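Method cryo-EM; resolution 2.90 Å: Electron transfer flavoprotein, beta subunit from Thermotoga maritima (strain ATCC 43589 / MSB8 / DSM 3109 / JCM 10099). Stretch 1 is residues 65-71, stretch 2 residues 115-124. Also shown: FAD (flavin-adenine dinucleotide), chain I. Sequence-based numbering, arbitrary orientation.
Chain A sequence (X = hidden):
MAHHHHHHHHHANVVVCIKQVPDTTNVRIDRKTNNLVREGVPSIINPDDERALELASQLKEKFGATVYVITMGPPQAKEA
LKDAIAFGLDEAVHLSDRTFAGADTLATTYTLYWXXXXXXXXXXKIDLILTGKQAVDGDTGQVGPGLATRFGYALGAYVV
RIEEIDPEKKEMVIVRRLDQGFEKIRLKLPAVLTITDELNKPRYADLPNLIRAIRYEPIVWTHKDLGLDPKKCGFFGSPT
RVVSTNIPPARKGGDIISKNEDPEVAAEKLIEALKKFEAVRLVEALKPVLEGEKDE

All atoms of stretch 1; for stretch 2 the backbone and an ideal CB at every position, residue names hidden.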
# COMPACT_ATOMS: atom_id res chain seq x y z
N ALA A 65 -50.51 34.43 4.50
CA ALA A 65 -49.33 34.82 5.25
C ALA A 65 -48.09 34.68 4.37
O ALA A 65 -47.90 33.65 3.72
CB ALA A 65 -49.18 33.96 6.51
N THR A 66 -47.26 35.72 4.36
CA THR A 66 -46.06 35.69 3.54
C THR A 66 -44.99 34.85 4.23
O THR A 66 -44.32 35.33 5.15
CB THR A 66 -45.53 37.10 3.29
OG1 THR A 66 -44.73 37.51 4.41
CG2 THR A 66 -46.68 38.07 3.13
N VAL A 67 -44.83 33.61 3.80
CA VAL A 67 -43.93 32.68 4.48
C VAL A 67 -42.55 32.76 3.87
O VAL A 67 -42.38 32.62 2.65
CB VAL A 67 -44.47 31.25 4.43
CG1 VAL A 67 -43.66 30.39 5.33
CG2 VAL A 67 -45.92 31.21 4.84
N TYR A 68 -41.54 32.97 4.71
CA TYR A 68 -40.14 32.84 4.34
C TYR A 68 -39.61 31.55 4.95
O TYR A 68 -40.18 31.04 5.91
CB TYR A 68 -39.32 34.02 4.84
CG TYR A 68 -39.29 35.21 3.92
CD1 TYR A 68 -40.46 35.75 3.41
CD2 TYR A 68 -38.09 35.81 3.58
CE1 TYR A 68 -40.44 36.84 2.57
CE2 TYR A 68 -38.05 36.91 2.75
CZ TYR A 68 -39.23 37.42 2.24
OH TYR A 68 -39.20 38.51 1.41
N VAL A 69 -38.53 31.03 4.39
CA VAL A 69 -37.85 29.87 4.94
C VAL A 69 -36.36 30.17 4.97
O VAL A 69 -35.81 30.71 4.01
CB VAL A 69 -38.20 28.58 4.16
CG1 VAL A 69 -38.01 28.74 2.68
CG2 VAL A 69 -37.39 27.40 4.63
N ILE A 70 -35.72 29.89 6.10
CA ILE A 70 -34.34 30.30 6.33
C ILE A 70 -33.53 29.08 6.76
O ILE A 70 -34.03 28.21 7.48
CB ILE A 70 -34.28 31.45 7.36
CG1 ILE A 70 -32.85 31.98 7.54
CG2 ILE A 70 -34.89 31.07 8.69
CD1 ILE A 70 -32.78 33.17 8.43
N THR A 71 -32.30 29.00 6.27
CA THR A 71 -31.39 27.92 6.64
C THR A 71 -29.99 28.49 6.82
O THR A 71 -29.49 29.18 5.93
CB THR A 71 -31.37 26.81 5.59
OG1 THR A 71 -32.70 26.37 5.34
CG2 THR A 71 -30.54 25.63 6.06
N UNK A 115 -30.47 36.49 11.21
CA UNK A 115 -31.00 36.17 9.90
C UNK A 115 -32.46 36.56 9.76
O UNK A 115 -32.87 37.11 8.74
CB UNK A 115 -30.83 34.68 9.62
N UNK A 116 -33.26 36.29 10.80
CA UNK A 116 -34.67 36.66 10.77
C UNK A 116 -34.82 38.17 10.98
O UNK A 116 -35.77 38.78 10.47
CB UNK A 116 -35.45 35.89 11.83
N UNK A 117 -33.87 38.80 11.67
CA UNK A 117 -33.92 40.25 11.85
C UNK A 117 -33.70 41.00 10.54
O UNK A 117 -34.21 42.11 10.38
CB UNK A 117 -32.87 40.69 12.88
N UNK A 118 -32.96 40.41 9.60
CA UNK A 118 -32.85 41.01 8.27
C UNK A 118 -34.09 40.73 7.43
O UNK A 118 -34.45 41.54 6.57
CB UNK A 118 -31.60 40.49 7.55
N UNK A 119 -34.75 39.59 7.66
CA UNK A 119 -36.05 39.32 7.05
C UNK A 119 -37.08 40.32 7.56
O UNK A 119 -37.94 40.78 6.80
CB UNK A 119 -36.50 37.89 7.34
N UNK A 120 -36.97 40.71 8.83
CA UNK A 120 -37.85 41.72 9.41
C UNK A 120 -37.66 43.10 8.78
O UNK A 120 -38.59 43.91 8.82
CB UNK A 120 -37.61 41.81 10.92
N UNK A 121 -36.50 43.36 8.19
CA UNK A 121 -36.28 44.60 7.45
C UNK A 121 -36.89 44.57 6.06
O UNK A 121 -36.83 45.59 5.35
CB UNK A 121 -34.78 44.88 7.34
N UNK A 122 -37.47 43.45 5.64
CA UNK A 122 -38.07 43.31 4.32
C UNK A 122 -39.59 43.26 4.35
O UNK A 122 -40.25 43.95 3.57
CB UNK A 122 -37.53 42.05 3.64
N UNK A 123 -40.17 42.45 5.24
CA UNK A 123 -41.61 42.22 5.23
C UNK A 123 -42.31 42.80 6.44
O UNK A 123 -43.50 43.14 6.35
CB UNK A 123 -41.90 40.72 5.15
N UNK A 124 -41.64 42.93 7.58
CA UNK A 124 -42.24 43.42 8.79
C UNK A 124 -41.90 42.51 9.94
O UNK A 124 -41.10 41.58 9.82
CB UNK A 124 -43.76 43.55 8.63
PA FAD I . -32.29 21.30 16.56
O1A FAD I . -32.83 20.18 17.37
O2A FAD I . -31.92 22.57 17.24
O5B FAD I . -33.30 21.63 15.36
C5B FAD I . -34.59 22.19 15.71
C4B FAD I . -35.10 23.01 14.56
O4B FAD I . -34.36 24.25 14.48
C3B FAD I . -34.94 22.40 13.16
O3B FAD I . -36.00 21.50 12.85
C2B FAD I . -35.02 23.66 12.30
O2B FAD I . -36.34 24.12 12.12
C1B FAD I . -34.20 24.64 13.14
N9A FAD I . -32.79 24.60 12.81
C8A FAD I . -31.84 23.74 13.30
N7A FAD I . -30.65 23.95 12.79
C5A FAD I . -30.83 25.01 11.92
C6A FAD I . -29.95 25.71 11.07
N6A FAD I . -28.66 25.43 10.95
N1A FAD I . -30.48 26.72 10.33
C2A FAD I . -31.78 26.99 10.44
N3A FAD I . -32.70 26.41 11.21
C4A FAD I . -32.15 25.41 11.92
N1 FAD I . -24.98 21.66 19.36
C2 FAD I . -25.36 21.96 20.62
O2 FAD I . -25.76 23.09 20.91
N3 FAD I . -25.33 21.04 21.62
C4 FAD I . -24.90 19.76 21.40
O4 FAD I . -24.89 18.96 22.33
C4X FAD I . -24.50 19.41 20.11
N5 FAD I . -24.09 18.18 19.89
C5X FAD I . -23.69 17.87 18.62
C6 FAD I . -23.24 16.56 18.36
C7 FAD I . -22.83 16.18 17.11
C7M FAD I . -22.35 14.77 16.88
C8 FAD I . -22.86 17.11 16.05
C8M FAD I . -22.42 16.71 14.67
C9 FAD I . -23.30 18.40 16.29
C9A FAD I . -23.72 18.80 17.56
N10 FAD I . -24.17 20.09 17.84
C10 FAD I . -24.57 20.44 19.11
C1' FAD I . -24.21 21.09 16.76
C2' FAD I . -25.62 21.62 16.53
O2' FAD I . -26.38 20.66 15.82
C3' FAD I . -25.59 22.92 15.72
O3' FAD I . -25.22 23.99 16.59
C4' FAD I . -26.93 23.25 15.05
O4' FAD I . -27.01 24.64 14.76
C5' FAD I . -28.11 22.84 15.89
O5' FAD I . -28.77 21.70 15.28
P FAD I . -29.49 20.62 16.22
O1P FAD I . -28.97 19.26 15.89
O2P FAD I . -29.36 21.10 17.62
O3P FAD I . -31.01 20.77 15.76

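Most of stretch 1 is a strand, and T66, Y68 and I70 point toward stretch 2. Stretch 2 starts as a helix running nearly antiparallel to it, with axes 10.0 Å apart at closest approach.

Position 115 lies opposite I70, and its CA-to-CB bond points toward the strand. The ideal CB would sit 2.7 Å from I70 CD1, which is a clash. Only a residue without a CB fits this backbone and this I70 rotamer. The residue is G115. Its bare backbone lets I70 CD1 approach to 3.7 Å from G115 C.

Position 116 points sideways, with the ideal CB 5.1 Å from I70 CD1. A medium apolar chain could reach that methyl; Leu, Ile, Val or Met would serve. I116 is deposited, and its CG1 lies 4.1 Å from I70 CD1.

Positions 117 and 118 have nothing of stretch 1 within 5.5 Å of the ideal CB. Many residues would do, polar ones included. They are K117 and K118; neither touches the strand.

Position 119 points toward Y68, with the ideal CB 4.6 Å from Y68 CD2. I70 is also near, so the surroundings are apolar. A branched or long aliphatic chain suits. I119 bridges the two: its CG2 packs 3.6 Å from Y68 CD2, and its CD1 lies 4.0 Å from I70 CD1.

Positions 120 and 121 again find no stretch 1 atom near the ideal CB, and stretch 1 sets no demand. They are E120 and E121. E120 OE2 forms a long salt bridge with K117 NZ at 3.6 Å, three residues earlier.

Position 122 points toward the strand, with the ideal CB 4.5 Å from Y68 OH. The hydroxyl invites a polar partner; Arg, Lys, Gln or Glu could suit. R122 is deposited. Its NH2 donates a hydrogen bond to Y68 OH at 3.2 Å, and its NE adds a weak one to Y68 OH at 3.3 Å.

Position 123 also points toward the strand. The ideal CB is 4.3 Å from T66 OG1 and 4.9 Å from Y68 CE1. An aliphatic chain could cover the ring; Ile, Val, Leu or Met are candidates. It is I123. Its CD1 sits over one face of the Y68 ring, 4.3 Å from the ring centroid, in a CH-pi contact. I123 CD1 is 3.8 Å from T66 OG1, and I123 CG2 packs 3.8 Å from Y68 CE1.

Position 124 has phi 131° and psi -172°. A CB here would jam against the preceding carbonyl O, so the backbone alone calls for glycine. G124 is deposited.

Stretch 2, residues 115-124: GIKKIEERIG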
# COMPACT_ATOMS: atom_id res chain seq x y z
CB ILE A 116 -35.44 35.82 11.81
CG1 ILE A 116 -35.35 34.35 11.46
CG2 ILE A 116 -36.91 36.16 11.85
CD1 ILE A 116 -35.76 33.44 12.58
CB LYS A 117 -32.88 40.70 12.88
CG LYS A 117 -33.42 40.78 14.30
CD LYS A 117 -34.52 41.81 14.41
CE LYS A 117 -35.14 41.80 15.80
NZ LYS A 117 -36.21 42.83 15.93
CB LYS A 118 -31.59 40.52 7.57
CG LYS A 118 -31.21 41.37 6.36
CD LYS A 118 -29.77 41.20 5.96
CE LYS A 118 -29.46 42.11 4.78
NZ LYS A 118 -28.03 42.04 4.37
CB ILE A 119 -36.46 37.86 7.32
CG1 ILE A 119 -35.45 36.90 6.70
CG2 ILE A 119 -37.83 37.56 6.77
CD1 ILE A 119 -35.75 35.44 6.98
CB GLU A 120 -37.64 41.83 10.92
CG GLU A 120 -38.19 40.66 11.70
CD GLU A 120 -38.39 40.98 13.17
OE1 GLU A 120 -39.09 41.97 13.48
OE2 GLU A 120 -37.85 40.25 14.02
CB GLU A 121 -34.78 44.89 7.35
CG GLU A 121 -34.09 44.99 8.70
CD GLU A 121 -32.59 44.81 8.60
OE1 GLU A 121 -32.05 44.87 7.47
OE2 GLU A 121 -31.94 44.61 9.65
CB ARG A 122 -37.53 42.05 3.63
CG ARG A 122 -36.05 42.08 3.35
CD ARG A 122 -35.55 40.71 2.95
NE ARG A 122 -36.33 40.15 1.86
CZ ARG A 122 -35.87 39.98 0.62
NH1 ARG A 122 -34.63 40.33 0.32
NH2 ARG A 122 -36.66 39.46 -0.31
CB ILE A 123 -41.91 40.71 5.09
CG1 ILE A 123 -41.07 39.90 6.07
CG2 ILE A 123 -41.66 40.25 3.67
CD1 ILE A 123 -41.42 38.43 6.08
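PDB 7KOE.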